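Local coordinates for protein 2-keto-3-deoxygluconate kinase (Thermotoga maritima, PDB 2AFB) that probably phosphorylates the sugar acid 2-keto-3-deoxygluconate at the expense of ATP, as a pfkB-family carbohydrate kinase of the ribokinase clan, at residues V41-A46 and G73-G78; L253-S258 and S277-I282; A162-N167 and M197-V202; G146-P149 and E154-L157. All blocks are in the same frame, centred on the assembly; numbering follows the deposited sequence.

Contact 1. Residues V41-A46 and G73-G78; sequences VTYGGA and GDAAAG
Y43 lays one face of its ring against the backbone of helix 71-82 where A75 passes into A76. The flat contact is defined by A76 N, which sits 3.9 Å from the ring plane and over its centre, while A75 C lies over the same face nearer the rim. Apolar contacts extend this from two points: A76 CB meets Y43 CD2 at 3.6 Å near the root of the ring, and A75 CB meets Y43 CZ, also at 3.6 Å, near its far end. With CG anti to the carbonyl carbon (chi1 -63°), the ring leaves strand 38-44 toward the helix, and Y43 OH ends 3.3 Å from A75 CB. An alanine in place of Y43 is likely to open a gap between strand and helix, leaving both helix methyls without their aromatic partner. The side chain of Y43 is also about 5 Å from a bound nickel ion. Strand 38-44 edges the smaller sheet, which probably corresponds to the lid of ribokinase relatives, and V41 makes backbone hydrogen bonds to the second subunit. The cross-contact chemistry is dispersive, which implies that fit matters here: small helix residues admit the ring to a peptide face.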
loop_
_atom_site.group_PDB
_atom_site.type_symbol
_atom_site.label_atom_id
_atom_site.label_comp_id
_atom_site.label_asym_id
_atom_site.label_seq_id
_atom_site.Cartn_x
_atom_site.Cartn_y
_atom_site.Cartn_z
ATOM N N VAL A 41 3.169 3.659 10.991
ATOM C CA VAL A 41 3.879 4.590 11.846
ATOM C C VAL A 41 2.878 5.534 12.479
ATOM O O VAL A 41 2.001 6.026 11.825
ATOM C CB VAL A 41 4.872 5.471 11.042
ATOM C CG1 VAL A 41 5.358 6.660 11.858
ATOM C CG2 VAL A 41 6.068 4.630 10.607
ATOM N N THR A 42 3.017 5.715 13.777
ATOM C CA THR A 42 2.357 6.770 14.516
ATOM C C THR A 42 3.144 7.087 15.773
ATOM O O THR A 42 4.202 6.501 16.034
ATOM C CB THR A 42 0.853 6.476 14.804
ATOM O OG1 THR A 42 0.206 7.712 15.170
ATOM C CG2 THR A 42 0.664 5.415 15.917
ATOM N N TYR A 43 2.684 8.065 16.542
ATOM C CA TYR A 43 3.414 8.474 17.727
ATOM C C TYR A 43 2.418 8.512 18.874
ATOM O O TYR A 43 1.331 9.051 18.723
ATOM C CB TYR A 43 4.132 9.831 17.493
ATOM C CG TYR A 43 5.179 9.727 16.407
ATOM C CD1 TYR A 43 4.846 9.912 15.083
ATOM C CD2 TYR A 43 6.509 9.420 16.710
ATOM C CE1 TYR A 43 5.792 9.746 14.087
ATOM C CE2 TYR A 43 7.445 9.279 15.743
ATOM C CZ TYR A 43 7.089 9.415 14.429
ATOM O OH TYR A 43 8.050 9.270 13.458
ATOM N N GLY A 44 2.766 7.944 20.021
ATOM C CA GLY A 44 1.898 8.117 21.191
ATOM C C GLY A 44 2.483 7.756 22.519
ATOM O O GLY A 44 3.630 7.367 22.600
ATOM N N GLY A 45 1.657 7.808 23.547
ATOM C CA GLY A 45 2.098 7.584 24.945
ATOM C C GLY A 45 0.977 8.078 25.843
ATOM O O GLY A 45 0.275 8.998 25.472
ATOM N N ALA A 46 0.839 7.500 27.036
ATOM C CA ALA A 46 -0.337 7.715 27.924
ATOM C C ALA A 46 -0.701 9.206 28.102
ATOM O O ALA A 46 -1.810 9.648 27.739
ATOM C CB ALA A 46 -0.078 7.067 29.296
ATOM N N GLY A 73 12.206 12.526 16.519
ATOM C CA GLY A 73 11.755 13.572 17.452
ATOM C C GLY A 73 10.986 14.711 16.783
ATOM O O GLY A 73 9.958 15.195 17.316
ATOM N N ASP A 74 11.475 15.170 15.630
ATOM C CA ASP A 74 10.736 16.195 14.834
ATOM C C ASP A 74 9.289 15.684 14.434
ATOM O O ASP A 74 8.278 16.406 14.516
ATOM C CB ASP A 74 11.491 16.490 13.547
ATOM C CG ASP A 74 12.852 17.205 13.754
ATOM O OD1 ASP A 74 13.168 17.687 14.871
ATOM O OD2 ASP A 74 13.613 17.302 12.741
ATOM N N ALA A 75 9.208 14.439 13.992
ATOM C CA ALA A 75 7.942 13.851 13.539
ATOM C C ALA A 75 6.957 13.736 14.713
ATOM O O ALA A 75 5.796 14.028 14.581
ATOM C CB ALA A 75 8.227 12.486 12.951
ATOM N N ALA A 76 7.437 13.276 15.866
ATOM C CA ALA A 76 6.598 13.147 17.068
ATOM C C ALA A 76 6.001 14.483 17.474
ATOM O O ALA A 76 4.790 14.597 17.765
ATOM C CB ALA A 76 7.407 12.553 18.211
ATOM N N ALA A 77 6.850 15.509 17.442
ATOM C CA ALA A 77 6.443 16.874 17.738
ATOM C C ALA A 77 5.442 17.396 16.702
ATOM O O ALA A 77 4.480 18.102 17.019
ATOM C CB ALA A 77 7.658 17.764 17.759
ATOM N N GLY A 78 5.675 17.065 15.447
ATOM C CA GLY A 78 4.789 17.538 14.420
ATOM C C GLY A 78 3.455 16.797 14.480
ATOM O O GLY A 78 2.444 17.393 14.215
#

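Contact 2. Residues L253-S258 and S277-I282; sequences LRESIS and SNRYEI
R279 presents the NE/NH2 edge of its guanidinium to the carboxylate of E255 in a two-pronged salt bridge. The cleaner prong runs from R279 NH2 to E255 OE1 at 2.9 Å and is nearly straight, with an N-H...O angle of 171°. E255 OE1 lies in the guanidinium plane, while R279 NH2 reaches it from the syn side but clearly tilted out of the carboxylate plane. The second prong, R279 NE to E255 OE2, is modelled at 2.5 Å, so short that its exact length is doubtful. The two planar groups are turned 25° from each other, a modest departure from the coplanar ideal. R279 reaches the acid by running extended from CG to NE, with CG anti to the backbone N (chi1 -173°), and the two side chains cross at about a right angle.

Topology explains the span. E255 ends strand 248-255 and pairs through its backbone with Y263, whereas Y280 pairs with W264; strand 261-270 therefore lies between the two segments in the large sheet. The nearest CA atoms, of E255 and E281, are accordingly 9.3 Å apart, and the bridge passes over the middle strand, where R279 also packs on Y263.

Further along, S277 OG donates to N278 O at 2.8 Å from above the carbonyl plane and is also hydrogen-bonded to V266 N. N278 ND2 stands 3.4 Å from the plane of the Y280 ring, toward its rim. Beyond E255, S256 centres an inverse gamma turn. At the far margin, Q108 of the third subunit packs on Y280 and I282 and hydrogen-bonds E281 O through NE2.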
loop_
_atom_site.group_PDB
_atom_site.type_symbol
_atom_site.label_atom_id
_atom_site.label_comp_id
_atom_site.label_asym_id
_atom_site.label_seq_id
_atom_site.Cartn_x
_atom_site.Cartn_y
_atom_site.Cartn_z
ATOM N N LEU A 253 -13.850 0.032 33.454
ATOM C CA LEU A 253 -14.353 -1.331 33.633
ATOM C C LEU A 253 -14.398 -2.094 32.259
ATOM O O LEU A 253 -15.382 -2.060 31.529
ATOM C CB LEU A 253 -15.712 -1.259 34.294
ATOM C CG LEU A 253 -15.933 -0.225 35.459
ATOM C CD1 LEU A 253 -17.407 0.159 35.659
ATOM C CD2 LEU A 253 -15.414 -0.776 36.741
ATOM N N ARG A 254 -13.307 -2.782 31.957
ATOM C CA ARG A 254 -13.150 -3.549 30.731
ATOM C C ARG A 254 -13.462 -4.993 30.997
ATOM O O ARG A 254 -12.919 -5.565 31.938
ATOM C CB ARG A 254 -11.711 -3.486 30.273
ATOM C CG ARG A 254 -11.491 -4.126 28.932
ATOM C CD ARG A 254 -10.028 -4.038 28.490
ATOM N NE ARG A 254 -9.580 -2.691 28.104
ATOM C CZ ARG A 254 -9.935 -2.007 26.993
ATOM N NH1 ARG A 254 -10.837 -2.480 26.108
ATOM N NH2 ARG A 254 -9.387 -0.805 26.772
ATOM N N GLU A 255 -14.293 -5.602 30.151
ATOM C CA GLU A 255 -14.521 -7.042 30.211
ATOM C C GLU A 255 -13.994 -7.622 28.915
ATOM O O GLU A 255 -14.598 -7.449 27.859
ATOM C CB GLU A 255 -15.998 -7.361 30.388
ATOM C CG GLU A 255 -16.694 -6.489 31.411
ATOM C CD GLU A 255 -18.219 -6.627 31.380
ATOM O OE1 GLU A 255 -18.697 -7.751 31.047
ATOM O OE2 GLU A 255 -18.906 -5.609 31.687
ATOM N N SER A 256 -12.849 -8.296 29.006
ATOM C CA SER A 256 -12.076 -8.668 27.824
ATOM C C SER A 256 -12.482 -10.039 27.269
ATOM O O SER A 256 -11.768 -11.017 27.428
ATOM C CB SER A 256 -10.571 -8.582 28.124
ATOM O OG SER A 256 -9.845 -8.181 26.969
ATOM N N ILE A 257 -13.616 -10.068 26.577
ATOM C CA ILE A 257 -14.132 -11.285 25.923
ATOM C C ILE A 257 -13.128 -11.933 24.917
ATOM O O ILE A 257 -12.932 -13.163 24.936
ATOM C CB ILE A 257 -15.500 -11.030 25.174
ATOM C CG1 ILE A 257 -16.536 -10.308 26.069
ATOM C CG2 ILE A 257 -16.072 -12.349 24.633
ATOM C CD1 ILE A 257 -16.628 -10.834 27.516
ATOM N N SER A 258 -12.540 -11.106 24.045
ATOM C CA SER A 258 -11.420 -11.487 23.185
ATOM C C SER A 258 -10.680 -10.217 22.787
ATOM O O SER A 258 -10.971 -9.122 23.284
ATOM C CB SER A 258 -11.942 -12.208 21.942
ATOM O OG SER A 258 -12.716 -11.323 21.136
ATOM N N SER A 277 -21.715 4.627 33.887
ATOM C CA SER A 277 -22.123 4.903 32.519
ATOM C C SER A 277 -22.893 3.738 31.924
ATOM O O SER A 277 -22.962 2.661 32.480
ATOM C CB SER A 277 -20.902 5.137 31.634
ATOM O OG SER A 277 -20.116 3.948 31.464
ATOM N N ASN A 278 -23.412 3.959 30.738
ATOM C CA ASN A 278 -23.799 2.887 29.870
ATOM C C ASN A 278 -22.601 1.968 29.560
ATOM O O ASN A 278 -21.450 2.397 29.542
ATOM C CB ASN A 278 -24.362 3.492 28.594
ATOM C CG ASN A 278 -25.072 2.481 27.754
ATOM O OD1 ASN A 278 -26.108 1.935 28.157
ATOM N ND2 ASN A 278 -24.505 2.185 26.577
ATOM N N ARG A 279 -22.911 0.696 29.356
ATOM C CA ARG A 279 -21.972 -0.342 29.032
ATOM C C ARG A 279 -22.066 -0.685 27.549
ATOM O O ARG A 279 -23.112 -0.997 27.044
ATOM C CB ARG A 279 -22.301 -1.575 29.863
ATOM C CG ARG A 279 -21.267 -2.708 29.742
ATOM C CD ARG A 279 -21.482 -3.713 30.884
ATOM N NE ARG A 279 -21.054 -5.079 30.588
ATOM C CZ ARG A 279 -21.793 -6.007 29.969
ATOM N NH1 ARG A 279 -23.003 -5.738 29.458
ATOM N NH2 ARG A 279 -21.278 -7.223 29.805
ATOM N N TYR A 280 -20.944 -0.652 26.863
ATOM C CA TYR A 280 -20.937 -0.805 25.411
ATOM C C TYR A 280 -20.284 -2.130 25.039
ATOM O O TYR A 280 -19.305 -2.552 25.646
ATOM C CB TYR A 280 -20.144 0.341 24.773
ATOM C CG TYR A 280 -20.695 1.722 25.031
ATOM C CD1 TYR A 280 -21.673 2.262 24.193
ATOM C CD2 TYR A 280 -20.235 2.498 26.093
ATOM C CE1 TYR A 280 -22.198 3.544 24.407
ATOM C CE2 TYR A 280 -20.738 3.783 26.305
ATOM C CZ TYR A 280 -21.729 4.284 25.464
ATOM O OH TYR A 280 -22.250 5.506 25.666
ATOM N N GLU A 281 -20.793 -2.759 24.005
ATOM C CA GLU A 281 -20.115 -3.914 23.452
ATOM C C GLU A 281 -19.374 -3.432 22.211
ATOM O O GLU A 281 -19.977 -2.876 21.327
ATOM C CB GLU A 281 -21.135 -4.997 23.119
ATOM C CG GLU A 281 -20.504 -6.257 22.559
ATOM C CD GLU A 281 -21.521 -7.245 22.096
ATOM O OE1 GLU A 281 -22.268 -7.724 22.959
ATOM O OE2 GLU A 281 -21.578 -7.525 20.878
ATOM N N ILE A 282 -18.070 -3.598 22.160
ATOM C CA ILE A 282 -17.281 -2.926 21.136
ATOM C C ILE A 282 -16.588 -3.982 20.296
ATOM O O ILE A 282 -15.920 -4.860 20.854
ATOM C CB ILE A 282 -16.184 -2.042 21.803
ATOM C CG1 ILE A 282 -16.845 -1.084 22.809
ATOM C CG2 ILE A 282 -15.347 -1.317 20.745
ATOM C CD1 ILE A 282 -15.844 -0.221 23.563
#

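Contact 3. Residues A162-N167 and M197-V202; sequences ALKVAN and MEYVDV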
loop_
_atom_site.group_PDB
_atom_site.type_symbol
_atom_site.label_atom_id
_atom_site.label_comp_id
_atom_site.label_asym_id
_atom_site.label_seq_id
_atom_site.Cartn_x
_atom_site.Cartn_y
_atom_site.Cartn_z
ATOM N N ALA A 162 7.470 19.058 39.580
ATOM C CA ALA A 162 6.222 19.545 38.951
ATOM C C ALA A 162 5.065 19.642 39.947
ATOM O O ALA A 162 4.262 20.576 39.917
ATOM C CB ALA A 162 5.798 18.627 37.758
ATOM N N LEU A 163 4.983 18.676 40.833
ATOM C CA LEU A 163 3.824 18.580 41.711
ATOM C C LEU A 163 3.891 19.628 42.836
ATOM O O LEU A 163 2.875 20.135 43.313
ATOM C CB LEU A 163 3.763 17.181 42.299
ATOM C CG LEU A 163 3.339 16.064 41.375
ATOM C CD1 LEU A 163 3.608 14.686 42.009
ATOM C CD2 LEU A 163 1.874 16.240 41.031
ATOM N N LYS A 164 5.101 19.930 43.277
ATOM C CA LYS A 164 5.292 20.984 44.253
ATOM C C LYS A 164 4.891 22.328 43.675
ATOM O O LYS A 164 4.236 23.100 44.337
ATOM C CB LYS A 164 6.734 21.038 44.716
ATOM C CG LYS A 164 7.075 19.941 45.708
ATOM C CD LYS A 164 8.468 20.145 46.256
ATOM C CE LYS A 164 9.002 18.924 47.005
ATOM N NZ LYS A 164 10.511 18.884 46.913
ATOM N N VAL A 165 5.284 22.625 42.449
ATOM C CA VAL A 165 4.812 23.863 41.805
ATOM C C VAL A 165 3.297 23.896 41.560
ATOM O O VAL A 165 2.629 24.904 41.775
ATOM C CB VAL A 165 5.525 24.088 40.480
ATOM C CG1 VAL A 165 4.969 25.341 39.761
ATOM C CG2 VAL A 165 7.034 24.230 40.742
ATOM N N ALA A 166 2.756 22.804 41.070
ATOM C CA ALA A 166 1.324 22.699 40.903
ATOM C C ALA A 166 0.653 23.062 42.211
ATOM O O ALA A 166 -0.287 23.812 42.234
ATOM C CB ALA A 166 0.963 21.297 40.520
ATOM N N ASN A 167 1.144 22.511 43.311
ATOM C CA ASN A 167 0.540 22.730 44.622
ATOM C C ASN A 167 0.715 24.164 45.061
ATOM O O ASN A 167 -0.197 24.737 45.621
ATOM C CB ASN A 167 1.172 21.799 45.645
ATOM C CG ASN A 167 0.608 21.980 47.033
ATOM O OD1 ASN A 167 -0.591 21.806 47.251
ATOM N ND2 ASN A 167 1.474 22.287 47.983
HETATM N N MSE A 197 0.324 10.771 46.165
HETATM C CA MSE A 197 -1.118 10.933 46.290
HETATM C C MSE A 197 -1.472 12.174 47.079
HETATM O O MSE A 197 -2.523 12.730 46.823
HETATM C CB MSE A 197 -1.780 9.704 46.913
HETATM C CG MSE A 197 -1.733 8.460 46.064
HETATM SE SE MSE A 197 -2.357 8.583 44.140
HETATM C CE MSE A 197 -0.640 8.803 43.144
ATOM N N GLU A 198 -0.604 12.621 48.002
ATOM C CA GLU A 198 -0.762 13.919 48.740
ATOM C C GLU A 198 -1.046 15.102 47.823
ATOM O O GLU A 198 -1.745 16.040 48.198
ATOM C CB GLU A 198 0.514 14.303 49.523
ATOM C CG GLU A 198 0.897 13.365 50.660
ATOM N N TYR A 199 -0.475 15.063 46.627
ATOM C CA TYR A 199 -0.653 16.117 45.633
ATOM C C TYR A 199 -1.801 15.892 44.655
ATOM O O TYR A 199 -2.084 16.769 43.868
ATOM C CB TYR A 199 0.612 16.249 44.799
ATOM C CG TYR A 199 1.845 16.582 45.582
ATOM C CD1 TYR A 199 2.050 17.861 46.073
ATOM C CD2 TYR A 199 2.833 15.624 45.804
ATOM C CE1 TYR A 199 3.216 18.185 46.794
ATOM C CE2 TYR A 199 4.003 15.934 46.507
ATOM C CZ TYR A 199 4.192 17.215 47.001
ATOM O OH TYR A 199 5.353 17.521 47.714
ATOM N N VAL A 200 -2.444 14.729 44.687
ATOM C CA VAL A 200 -3.393 14.363 43.634
ATOM C C VAL A 200 -4.821 14.656 44.051
ATOM O O VAL A 200 -5.235 14.245 45.126
ATOM C CB VAL A 200 -3.262 12.871 43.272
ATOM C CG1 VAL A 200 -4.340 12.438 42.280
ATOM C CG2 VAL A 200 -1.860 12.584 42.696
ATOM N N ASP A 201 -5.572 15.331 43.187
ATOM C CA ASP A 201 -7.003 15.662 43.443
ATOM C C ASP A 201 -8.015 14.689 42.795
ATOM O O ASP A 201 -9.088 14.419 43.330
ATOM C CB ASP A 201 -7.287 17.088 42.928
ATOM C CG ASP A 201 -6.343 18.125 43.532
ATOM O OD1 ASP A 201 -6.382 18.303 44.768
ATOM O OD2 ASP A 201 -5.533 18.728 42.789
ATOM N N VAL A 202 -7.642 14.180 41.630
ATOM C CA VAL A 202 -8.484 13.323 40.797
ATOM C C VAL A 202 -7.683 12.063 40.447
ATOM O O VAL A 202 -6.625 12.161 39.821
ATOM C CB VAL A 202 -8.838 14.053 39.507
ATOM C CG1 VAL A 202 -9.684 13.124 38.576
ATOM C CG2 VAL A 202 -9.533 15.390 39.831
#
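L163 O is met from two directions: N167 N donates to it at 2.9 Å as an ordinary helical bond, and Y199 CD1 comes up to 3.7 Å. The same leucine supplies the main apolar contact, a CH-pi interaction in which L163 CB stands 4.1 Å from the Y199 ring centroid. That vector is only 20° off the ring normal, which places the methylene over the face. L163 CD2 adds a contact to Y199 CB. The ring is sent toward the helix by a chi1 of -59°, which sets CG anti to the carbonyl carbon. N167 CB touches at the ring edge, 4.1 Å from Y199 CD1, while the aliphatic part of K164 runs by the phenol end, CG lying 3.6 Å from Y199 OH. Replacing Y199 by a serine would probably strip L163 CB of its aromatic cover and leave a gap between helix and loop. Y199 sits in a type I beta turn closed by the V200 N to M197 O hydrogen bond, and the loop leads from helix 186-196 to strand 202-205. Beneath the contact, L163 packs on F144 of strand 139-145 and V173 of strand 172-176, and D201 OD2 bonds V173 N.

Contact 4. Residues G146-P149 and E154-L157; sequences GITP and ELPL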
loop_
_atom_site.group_PDB
_atom_site.type_symbol
_atom_site.label_atom_id
_atom_site.label_comp_id
_atom_site.label_asym_id
_atom_site.label_seq_id
_atom_site.Cartn_x
_atom_site.Cartn_y
_atom_site.Cartn_z
ATOM N N GLY A 146 1.339 6.799 36.261
ATOM C CA GLY A 146 2.334 5.918 36.931
ATOM C C GLY A 146 3.321 5.180 36.009
ATOM O O GLY A 146 4.264 4.510 36.454
ATOM N N ILE A 147 3.112 5.288 34.710
ATOM C CA ILE A 147 4.066 4.762 33.766
ATOM C C ILE A 147 5.383 5.522 33.865
ATOM O O ILE A 147 6.443 4.938 33.670
ATOM C CB ILE A 147 3.511 4.853 32.337
ATOM C CG1 ILE A 147 2.546 3.692 32.105
ATOM C CG2 ILE A 147 4.627 4.782 31.302
ATOM C CD1 ILE A 147 1.508 3.996 31.113
ATOM N N THR A 148 5.329 6.811 34.180
ATOM C CA THR A 148 6.509 7.677 34.070
ATOM C C THR A 148 7.633 7.573 35.134
ATOM O O THR A 148 8.787 7.526 34.795
ATOM C CB THR A 148 6.038 9.125 33.940
ATOM O OG1 THR A 148 5.194 9.189 32.792
ATOM C CG2 THR A 148 7.216 10.044 33.703
ATOM N N PRO A 149 7.297 7.554 36.431
ATOM C CA PRO A 149 8.368 7.505 37.410
ATOM C C PRO A 149 9.415 6.413 37.151
ATOM O O PRO A 149 10.602 6.695 37.226
ATOM C CB PRO A 149 7.624 7.283 38.744
ATOM C CG PRO A 149 6.292 7.964 38.529
ATOM C CD PRO A 149 5.966 7.629 37.064
ATOM N N GLU A 154 15.951 10.191 37.088
ATOM C CA GLU A 154 15.523 11.455 37.651
ATOM C C GLU A 154 14.031 11.639 37.535
ATOM O O GLU A 154 13.502 12.645 37.974
ATOM C CB GLU A 154 16.191 12.622 36.909
ATOM C CG GLU A 154 17.715 12.610 36.932
ATOM C CD GLU A 154 18.256 12.689 38.329
ATOM O OE1 GLU A 154 18.065 13.734 39.015
ATOM O OE2 GLU A 154 18.842 11.674 38.748
ATOM N N LEU A 155 13.325 10.713 36.917
ATOM C CA LEU A 155 11.937 11.027 36.592
ATOM C C LEU A 155 11.055 11.219 37.843
ATOM O O LEU A 155 10.185 12.084 37.853
ATOM C CB LEU A 155 11.362 10.035 35.592
ATOM C CG LEU A 155 11.856 10.452 34.184
ATOM C CD1 LEU A 155 11.999 9.289 33.288
ATOM C CD2 LEU A 155 10.904 11.490 33.552
ATOM N N PRO A 156 11.289 10.422 38.903
ATOM C CA PRO A 156 10.500 10.662 40.120
ATOM C C PRO A 156 10.756 12.025 40.723
ATOM O O PRO A 156 9.842 12.657 41.202
ATOM C CB PRO A 156 10.936 9.533 41.046
ATOM C CG PRO A 156 11.402 8.436 40.103
ATOM C CD PRO A 156 12.135 9.222 39.028
ATOM N N LEU A 157 11.997 12.487 40.669
ATOM C CA LEU A 157 12.312 13.806 41.153
ATOM C C LEU A 157 11.737 14.885 40.256
ATOM O O LEU A 157 11.303 15.911 40.748
ATOM C CB LEU A 157 13.819 13.986 41.325
ATOM C CG LEU A 157 14.527 13.155 42.399
ATOM C CD1 LEU A 157 15.976 13.630 42.557
ATOM C CD2 LEU A 157 13.836 13.231 43.765
#
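The loop joining strand 139-145 to helix 155-169, a beta-alpha connection of the kinase core, folds back so that T148 and P149 rest on L155 and P156 in the first turn of the helix. Two carbonyls define the approach. L155 CB lies 3.7 Å from T148 O and 3.8 Å from P149 O, so both oxygens meet it from the same side. The pyrrolidine of P156 meets the second oxygen too, with P156 CG 3.5 Å from P149 O. Side chains then close the contact: T148 CG2 touches L155 CD2 at 4.0 Å, the two side chains crossing at about a right angle, and P149 CB faces P156 CG at 4.2 Å. A chi1 of -58° in T148 puts CG2 anti to the backbone N and on the leucine, while OG1 hydrogen-bonds E47 OE2. P156 lacks an N-H, which costs little in a first helical turn, where amides have no preceding helical carbonyl to bond. The nearest CA atoms, of P149 and P156, are 4.7 Å apart. Around this loop, T148 and L155 both pack on F18 of strand 14-18, P149 reaches V192 and M193 of helix 186-196, and L159 of helix 155-169 backs T148 and P149.

Contacts 1 and 4 meet directly: A46 CB, just beyond strand 38-44 of contact 1, packs on I147 CD1 of contact 4 at 3.9 Å, and N178 touches both residues. Contacts 3 and 4 share helix 155-169, one at its start and the other further along, with centres about 14 Å apart and nearest atoms about 5 Å apart. Contact 2 stands alone at the far edge of the large sheet, its centre about 29 Å from that of contact 1 and about 32 Å from that of contact 3, on the opposite side of the chain's centre from contacts 3 and 4. By analogy with ribokinase relatives, the sugar probably binds where lid and core meet, nearer contacts 1 and 4.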